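Local coordinates for CocE/NonD family hydrolase (Staphylococcus aureus subsp. aureus COL, PDB 3III), which is probably a serine hydrolase of the CocE/NonD family, pairing an alpha/beta-hydrolase catalytic domain with a C-terminal, largely beta-strand domain, at residues L362-N365 and T370-H373; G450-G455 and T501-G506; E507-V512 and L554-V559. All blocks are in the same frame, centred on the assembly; numbering follows the deposited sequence. Where two conformers were deposited one is given.

All three contacts lie in the C-terminal beta domain, where two antiparallel sheets face each other; the catalytic centre is expected in the alpha/beta-hydrolase domain. Contact 1 is a hairpin whose centre lies about 31 Å from the centre of the chain, contact 3 packs one sheet against the other, and contact 2 lies toward the domain junction. Contacts 2 and 3 are closest, with centres 7 Å apart and F503 CE1 lying 3.7 Å from L509 CB. Contacts 1 and 3, with centres 10 Å apart, meet through L362 O and L554 N at 2.8 Å, a probable hydrogen bond, and L371 CD1 and L509 CD2 at 3.5 Å. Contacts 1 and 2 do not touch; their centres are 16 Å apart.

Contact 1 (L362-N365 and T370-H373); sequences LYLN and TLNH
L364 and L371 make the tight part of this contact. Their side chains run side by side in the same direction, and L364 CD1 presses on L371 CD2 at 3.4 Å, closer than usual for two methyl carbons. On the same apolar side L362 CB meets L371 CB more easily, at 4.1 Å. This side turns inward: F395 and Y397 of strand 392-398 pack on the leucines, and L371 also reaches L509 and V511 of strand 508-514.

The two segments are the arms of a beta hairpin, with Y363 and N372 as one antiparallel hydrogen-bonded pair and N365 and T370 as the next. Y363 N donates to N372 O at 2.8 Å, and N365 N to T370 O at 2.9 Å.

The other face, carrying Y363, N365, T370 and N372, is mostly polar, with the Y363 ring among the amides, and partly exposed. N372 does most of the work here. Its CG stands beside the backbone N (chi1 -57°), which swings the amide toward the facing strand, and ND2 donates to Y363 O at 3.0 Å along a nearly straight line (173°), with the acceptor almost in the amide plane. Y363 O thus receives this bond as well as a weak one from N372 N. ND2 also gives a hydrogen bond to T370 OG1, again at 3.0 Å, and that hydroxyl has a further partner in N368 OD1.

The amides of N365 and N372 do not bond each other directly; on this partly exposed side a water molecule bridges them, accepting from N365 ND2 at 2.8 Å and donating to N372 OD1 at 2.9 Å. The other end of the N365 amide, OD1, takes the backbone N-H of E367 in the turn.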
loop_
_atom_site.group_PDB
_atom_site.type_symbol
_atom_site.label_atom_id
_atom_site.label_comp_id
_atom_site.label_asym_id
_atom_site.label_seq_id
_atom_site.Cartn_x
_atom_site.Cartn_y
_atom_site.Cartn_z
ATOM N N LEU A 362 15.083 -22.432 -5.899
ATOM C CA LEU A 362 14.471 -23.759 -5.902
ATOM C C LEU A 362 13.930 -24.048 -7.331
ATOM O O LEU A 362 13.066 -23.315 -7.845
ATOM C CB LEU A 362 13.350 -23.820 -4.885
ATOM C CG LEU A 362 13.763 -23.794 -3.401
ATOM C CD1 LEU A 362 12.456 -23.631 -2.528
ATOM C CD2 LEU A 362 14.538 -25.056 -3.051
ATOM N N TYR A 363 14.452 -25.095 -7.965
ATOM C CA TYR A 363 14.130 -25.408 -9.363
ATOM C C TYR A 363 12.845 -26.222 -9.494
ATOM O O TYR A 363 12.622 -27.160 -8.742
ATOM C CB TYR A 363 15.292 -26.140 -10.015
ATOM C CG TYR A 363 16.574 -25.333 -9.971
ATOM C CD1 TYR A 363 16.834 -24.361 -10.913
ATOM C CD2 TYR A 363 17.489 -25.503 -8.945
ATOM C CE1 TYR A 363 18.010 -23.594 -10.858
ATOM C CE2 TYR A 363 18.633 -24.748 -8.875
ATOM C CZ TYR A 363 18.894 -23.804 -9.823
ATOM O OH TYR A 363 20.043 -23.070 -9.757
ATOM N N LEU A 364 11.978 -25.800 -10.418
ATOM C CA LEU A 364 10.680 -26.447 -10.636
ATOM C C LEU A 364 10.872 -27.687 -11.482
ATOM O O LEU A 364 11.679 -27.672 -12.407
ATOM C CB LEU A 364 9.752 -25.540 -11.438
ATOM C CG LEU A 364 8.961 -24.496 -10.693
ATOM C CD1 LEU A 364 9.881 -23.506 -10.013
ATOM C CD2 LEU A 364 8.010 -23.847 -11.675
ATOM N N ASN A 365 10.098 -28.736 -11.186
ATOM C CA ASN A 365 10.057 -29.948 -12.004
ATOM C C ASN A 365 8.578 -30.173 -12.381
ATOM O O ASN A 365 7.767 -30.508 -11.512
ATOM C CB ASN A 365 10.600 -31.152 -11.210
ATOM C CG ASN A 365 10.641 -32.425 -12.038
ATOM O OD1 ASN A 365 10.094 -32.444 -13.123
ATOM N ND2 ASN A 365 11.372 -33.437 -11.583
ATOM N N THR A 370 7.249 -30.622 -7.981
ATOM C CA THR A 370 8.255 -30.340 -6.952
ATOM C C THR A 370 9.082 -29.130 -7.245
ATOM O O THR A 370 9.242 -28.739 -8.399
ATOM C CB THR A 370 9.212 -31.514 -6.691
ATOM O OG1 THR A 370 9.961 -31.824 -7.871
ATOM C CG2 THR A 370 8.404 -32.723 -6.240
ATOM N N LEU A 371 9.572 -28.539 -6.135
ATOM C CA LEU A 371 10.605 -27.528 -6.103
ATOM C C LEU A 371 11.816 -28.207 -5.501
ATOM O O LEU A 371 11.684 -29.002 -4.564
ATOM C CB LEU A 371 10.200 -26.347 -5.215
ATOM C CG LEU A 371 9.034 -25.431 -5.612
ATOM C CD1 LEU A 371 8.683 -24.476 -4.459
ATOM C CD2 LEU A 371 9.425 -24.632 -6.851
ATOM N N ASN A 372 12.997 -27.892 -6.019
ATOM C CA ASN A 372 14.167 -28.699 -5.746
ATOM C C ASN A 372 15.424 -27.878 -5.508
ATOM O O ASN A 372 15.665 -26.890 -6.201
ATOM C CB ASN A 372 14.468 -29.649 -6.965
ATOM C CG ASN A 372 13.289 -30.573 -7.334
ATOM O OD1 ASN A 372 13.237 -31.753 -6.936
ATOM N ND2 ASN A 372 12.337 -30.038 -8.077
ATOM N N HIS A 373 16.280 -28.357 -4.603
ATOM C CA HIS A 373 17.628 -27.800 -4.433
ATOM C C HIS A 373 18.462 -27.818 -5.680
ATOM O O HIS A 373 19.133 -26.865 -5.919
ATOM C CB HIS A 373 18.445 -28.567 -3.403
ATOM C CG HIS A 373 17.969 -28.364 -2.021
ATOM N ND1 HIS A 373 17.995 -27.128 -1.410
ATOM C CD2 HIS A 373 17.425 -29.227 -1.123
ATOM C CE1 HIS A 373 17.493 -27.237 -0.188
ATOM N NE2 HIS A 373 17.138 -28.500 0.012
HETATM O O HOH W 1 12.244 -33.607 -8.876
#

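Contact 2 (G450-G455 and T501-G506); sequences GQVATG and TLFKQG
V452 alone on its segment reaches across to T501 and F503. G450 leads in, its carbonyl O held by N440 ND2. At Q451 the side chain turns back along its own segment: NE2 donates to T454 OG1 at 2.9 Å and 170°, with the hydroxyl close to the amide plane, while OE1 takes K430 NZ.

V452 follows with both branches in use. CG1, anti to the backbone N (chi1 167°), comes to 3.4 Å from T501 OG1, and CG2 lies 4.1 Å from T501 CG2; the two side chains cross at a slant. CG2 also approaches F503 CZ, the far end of the ring, at 4.2 Å. F441 packs on both V452 and T501.

V452 and A453 both face I429 on the neighbouring strand 424-432, a classic beta bulge. From A453 the chain resumes as regular strand. T454 N is bonded to Q271 OE1, and G455 pairs through its backbone with A427.

No hydrogen bond joins the two segments directly, yet one guanidinium nitrogen does so indirectly: R338 NH2 bonds both V452 O and T501 OG1. R338 ends strand 333-338 of the large mixed sheet, and Q271 NE2 shares V452 O with it, which places this contact where the beta domain meets the hydrolase core. The chemistry is therefore mixed: the direct contact is a small buried one of valine methyls against T501 and F503 CZ, and the polar atoms beside it are satisfied by R338 and by Q271, from the loop after strand 262-267.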
loop_
_atom_site.group_PDB
_atom_site.type_symbol
_atom_site.label_atom_id
_atom_site.label_comp_id
_atom_site.label_asym_id
_atom_site.label_seq_id
_atom_site.Cartn_x
_atom_site.Cartn_y
_atom_site.Cartn_z
ATOM N N GLY A 450 -6.309 -15.469 2.742
ATOM C CA GLY A 450 -5.264 -15.184 1.832
ATOM C C GLY A 450 -4.066 -16.105 1.939
ATOM O O GLY A 450 -4.050 -17.098 2.670
ATOM N N GLN A 451 -3.032 -15.753 1.189
ATOM C CA GLN A 451 -1.893 -16.631 1.023
ATOM C C GLN A 451 -0.623 -15.880 1.418
ATOM O O GLN A 451 -0.678 -14.852 2.068
ATOM C CB GLN A 451 -1.870 -17.221 -0.406
ATOM C CG GLN A 451 -1.574 -16.229 -1.542
ATOM C CD GLN A 451 -1.837 -16.830 -3.001
ATOM O OE1 GLN A 451 -2.201 -17.974 -3.137
ATOM N NE2 GLN A 451 -1.636 -16.022 -4.042
ATOM N N VAL A 452 0.521 -16.437 1.121
ATOM C CA VAL A 452 1.800 -15.847 1.563
ATOM C C VAL A 452 2.198 -14.667 0.696
ATOM O O VAL A 452 2.517 -13.581 1.193
ATOM C CB VAL A 452 2.916 -16.884 1.503
ATOM C CG1 VAL A 452 4.369 -16.266 1.650
ATOM C CG2 VAL A 452 2.707 -17.980 2.545
ATOM N N ALA A 453 2.224 -14.901 -0.600
ATOM C CA ALA A 453 2.600 -13.871 -1.587
ATOM C C ALA A 453 1.861 -14.091 -2.909
ATOM O O ALA A 453 1.532 -15.207 -3.282
ATOM C CB ALA A 453 4.125 -13.883 -1.802
ATOM N N THR A 454 1.646 -12.990 -3.611
ATOM C CA THR A 454 0.967 -12.985 -4.870
ATOM C C THR A 454 1.792 -12.198 -5.901
ATOM O O THR A 454 2.478 -11.145 -5.595
ATOM C CB THR A 454 -0.446 -12.411 -4.633
ATOM O OG1 THR A 454 -1.071 -13.167 -3.565
ATOM C CG2 THR A 454 -1.371 -12.463 -5.901
ATOM N N GLY A 455 1.669 -12.624 -7.159
ATOM C CA GLY A 455 2.177 -11.833 -8.287
ATOM C C GLY A 455 1.473 -12.129 -9.610
ATOM O O GLY A 455 0.797 -13.140 -9.739
ATOM N N THR A 501 7.504 -14.482 6.296
ATOM C CA THR A 501 6.836 -15.699 6.731
ATOM C C THR A 501 7.825 -16.713 7.243
ATOM O O THR A 501 8.917 -16.854 6.654
ATOM C CB THR A 501 6.055 -16.321 5.515
ATOM O OG1 THR A 501 5.495 -15.251 4.749
ATOM C CG2 THR A 501 4.932 -17.321 5.964
ATOM N N LEU A 502 7.469 -17.378 8.341
ATOM C CA LEU A 502 8.186 -18.535 8.871
ATOM C C LEU A 502 7.613 -19.789 8.233
ATOM O O LEU A 502 6.354 -19.954 8.191
ATOM C CB LEU A 502 7.931 -18.672 10.380
ATOM C CG LEU A 502 8.472 -19.862 11.162
ATOM C CD1 LEU A 502 10.019 -19.910 11.059
ATOM C CD2 LEU A 502 7.975 -19.683 12.645
ATOM N N PHE A 503 8.502 -20.674 7.773
ATOM C CA PHE A 503 8.116 -22.028 7.395
ATOM C C PHE A 503 8.817 -22.916 8.392
ATOM O O PHE A 503 10.048 -22.976 8.402
ATOM C CB PHE A 503 8.546 -22.340 5.919
ATOM C CG PHE A 503 7.814 -21.543 4.902
ATOM C CD1 PHE A 503 6.727 -22.090 4.208
ATOM C CD2 PHE A 503 8.127 -20.215 4.679
ATOM C CE1 PHE A 503 6.027 -21.349 3.290
ATOM C CE2 PHE A 503 7.405 -19.452 3.758
ATOM C CZ PHE A 503 6.359 -20.004 3.076
ATOM N N LYS A 504 8.068 -23.537 9.301
ATOM C CA LYS A 504 8.652 -24.430 10.294
ATOM C C LYS A 504 9.071 -25.738 9.665
ATOM O O LYS A 504 8.565 -26.118 8.640
ATOM C CB LYS A 504 7.669 -24.727 11.435
ATOM C CG LYS A 504 7.185 -23.487 12.251
ATOM C CD LYS A 504 6.064 -23.959 13.226
ATOM C CE LYS A 504 5.793 -22.964 14.336
ATOM N NZ LYS A 504 4.837 -23.573 15.349
ATOM N N GLN A 505 9.999 -26.447 10.310
ATOM C CA GLN A 505 10.380 -27.774 9.892
ATOM C C GLN A 505 9.132 -28.592 9.697
ATOM O O GLN A 505 8.281 -28.635 10.600
ATOM C CB GLN A 505 11.233 -28.450 11.012
ATOM C CG GLN A 505 11.508 -29.931 10.715
ATOM C CD GLN A 505 12.303 -30.565 11.843
ATOM O OE1 GLN A 505 12.206 -30.136 13.016
ATOM N NE2 GLN A 505 13.073 -31.594 11.509
ATOM N N GLY A 506 9.013 -29.253 8.538
ATOM C CA GLY A 506 7.822 -30.041 8.241
ATOM C C GLY A 506 6.736 -29.316 7.489
ATOM O O GLY A 506 5.799 -29.935 6.958
#

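Contact 3 (E507-V512 and L554-V559)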
loop_
_atom_site.group_PDB
_atom_site.type_symbol
_atom_site.label_atom_id
_atom_site.label_comp_id
_atom_site.label_asym_id
_atom_site.label_seq_id
_atom_site.Cartn_x
_atom_site.Cartn_y
_atom_site.Cartn_z
ATOM N N GLU A 507 6.825 -27.986 7.441
ATOM C CA GLU A 507 5.859 -27.198 6.686
ATOM C C GLU A 507 6.310 -27.086 5.231
ATOM O O GLU A 507 7.469 -27.315 4.933
ATOM C CB GLU A 507 5.650 -25.823 7.348
ATOM C CG GLU A 507 4.931 -25.957 8.727
ATOM C CD GLU A 507 4.471 -24.650 9.364
ATOM O OE1 GLU A 507 5.203 -23.633 9.353
ATOM O OE2 GLU A 507 3.350 -24.673 9.932
ATOM N N THR A 508 5.395 -26.702 4.346
ATOM C CA THR A 508 5.648 -26.707 2.898
ATOM C C THR A 508 5.388 -25.370 2.256
ATOM O O THR A 508 4.413 -24.723 2.572
ATOM C CB THR A 508 4.706 -27.725 2.295
ATOM O OG1 THR A 508 5.024 -29.003 2.881
ATOM C CG2 THR A 508 4.821 -27.804 0.708
ATOM N N LEU A 509 6.228 -24.987 1.315
ATOM C CA LEU A 509 5.956 -23.859 0.448
ATOM C C LEU A 509 5.477 -24.413 -0.849
ATOM O O LEU A 509 6.035 -25.420 -1.392
ATOM C CB LEU A 509 7.246 -23.029 0.257
ATOM C CG LEU A 509 7.162 -21.840 -0.711
ATOM C CD1 LEU A 509 8.229 -20.743 -0.359
ATOM C CD2 LEU A 509 7.295 -22.268 -2.158
ATOM N N GLU A 510 4.438 -23.791 -1.367
ATOM C CA GLU A 510 3.838 -24.203 -2.624
ATOM C C GLU A 510 3.746 -23.017 -3.561
ATOM O O GLU A 510 3.216 -21.964 -3.198
ATOM C CB GLU A 510 2.456 -24.776 -2.404
ATOM C CG GLU A 510 1.796 -25.341 -3.672
ATOM C CD GLU A 510 0.366 -25.813 -3.401
ATOM O OE1 GLU A 510 -0.325 -25.222 -2.530
ATOM O OE2 GLU A 510 -0.064 -26.775 -4.048
ATOM N N VAL A 511 4.300 -23.186 -4.755
ATOM C CA VAL A 511 4.087 -22.261 -5.835
ATOM C C VAL A 511 2.880 -22.741 -6.638
ATOM O O VAL A 511 2.834 -23.899 -7.025
ATOM C CB VAL A 511 5.278 -22.264 -6.816
ATOM C CG1 VAL A 511 4.868 -21.539 -8.100
ATOM C CG2 VAL A 511 6.448 -21.630 -6.207
ATOM N N VAL A 512 1.969 -21.831 -6.988
ATOM C CA VAL A 512 0.826 -22.132 -7.831
ATOM C C VAL A 512 0.904 -21.179 -9.035
ATOM O O VAL A 512 1.176 -19.993 -8.866
ATOM C CB VAL A 512 -0.492 -21.854 -7.104
ATOM C CG1 VAL A 512 -1.694 -22.092 -8.029
ATOM C CG2 VAL A 512 -0.591 -22.670 -5.803
ATOM N N LEU A 554 12.229 -20.699 -8.519
ATOM C CA LEU A 554 11.761 -19.703 -7.574
ATOM C C LEU A 554 12.936 -19.218 -6.734
ATOM O O LEU A 554 13.611 -20.005 -6.105
ATOM C CB LEU A 554 10.639 -20.279 -6.690
ATOM C CG LEU A 554 10.077 -19.283 -5.646
ATOM C CD1 LEU A 554 9.195 -18.138 -6.283
ATOM C CD2 LEU A 554 9.360 -20.166 -4.609
ATOM N N ILE A 555 13.244 -17.929 -6.777
ATOM C CA ILE A 555 14.267 -17.352 -5.912
ATOM C C ILE A 555 13.573 -16.946 -4.577
ATOM O O ILE A 555 12.637 -16.160 -4.599
ATOM C CB ILE A 555 14.902 -16.104 -6.532
ATOM C CG1 ILE A 555 15.541 -16.399 -7.886
ATOM C CG2 ILE A 555 15.921 -15.456 -5.581
ATOM C CD1 ILE A 555 16.624 -17.400 -7.848
ATOM N N ILE A 556 14.060 -17.462 -3.464
ATOM C CA ILE A 556 13.487 -17.192 -2.165
ATOM C C ILE A 556 14.485 -16.462 -1.261
ATOM O O ILE A 556 15.666 -16.755 -1.291
ATOM C CB ILE A 556 12.975 -18.466 -1.476
ATOM C CG1 ILE A 556 14.102 -19.466 -1.178
ATOM C CG2 ILE A 556 11.826 -19.056 -2.275
ATOM C CD1 ILE A 556 13.605 -20.665 -0.357
ATOM N N PRO A 557 14.010 -15.481 -0.471
ATOM C CA PRO A 557 14.893 -14.638 0.358
ATOM C C PRO A 557 15.058 -15.212 1.751
ATOM O O PRO A 557 14.311 -14.863 2.688
ATOM C CB PRO A 557 14.106 -13.319 0.443
ATOM C CG PRO A 557 12.599 -13.789 0.333
ATOM C CD PRO A 557 12.692 -14.873 -0.683
ATOM N N ILE A 558 16.019 -16.109 1.915
ATOM C CA ILE A 558 16.200 -16.797 3.179
ATOM C C ILE A 558 16.955 -15.850 4.111
ATOM O O ILE A 558 18.046 -15.322 3.765
ATOM C CB ILE A 558 16.994 -18.128 3.049
ATOM C CG1 ILE A 558 16.259 -19.102 2.112
ATOM C CG2 ILE A 558 17.234 -18.758 4.473
ATOM C CD1 ILE A 558 16.833 -20.416 1.995
ATOM N N VAL A 559 16.393 -15.626 5.288
ATOM C CA VAL A 559 17.028 -14.763 6.292
ATOM C C VAL A 559 17.152 -15.432 7.675
ATOM O O VAL A 559 16.517 -16.410 7.927
ATOM C CB VAL A 559 16.238 -13.432 6.404
ATOM C CG1 VAL A 559 16.267 -12.680 5.116
ATOM C CG2 VAL A 559 14.810 -13.651 6.791
#
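L509 and L554 each hold CG anti to the backbone N (chi1 176° and 180°), which extends both side chains off their strands and brings them tip to tip. CD2 of L509 and CD2 of L554 end 3.8 Å apart. This is the interior of a beta sandwich: strand 508-514 belongs to the five-stranded antiparallel sheet and strand 553-559 to the facing one, with segment axes 10.5 Å apart at closest approach and N-to-C directions at 138°. At that spacing no backbone bond spans the layers, and side chains alone make the contact.

Along 507-512 the strand alternation sorts the residues. L509 and V511 turn toward the opposite sheet, whereas E510 between them points away from it. The backbone of the segment is held within its own sheet, L509 pairing with Y397 and V511 with F395 of strand 392-398.

Opposite them, L554 and I556 face inward. I556 makes the slacker contact, its CG2 branch 4.4 Å from L509 CD1. Neighbouring strands close in around the pairs: L405 touches L509 and I556, L411 touches V511 and L554, and I429 backs both L509 and V511. All four contact residues are buried, and the layer they form is wholly aliphatic.

V511 approaches L554 differently from L509, sliding past it in the opposite direction rather than meeting it end on. One methyl serves both neighbours, for L554 CD2, already against L509, also lies 3.6 Å from V511 CG2.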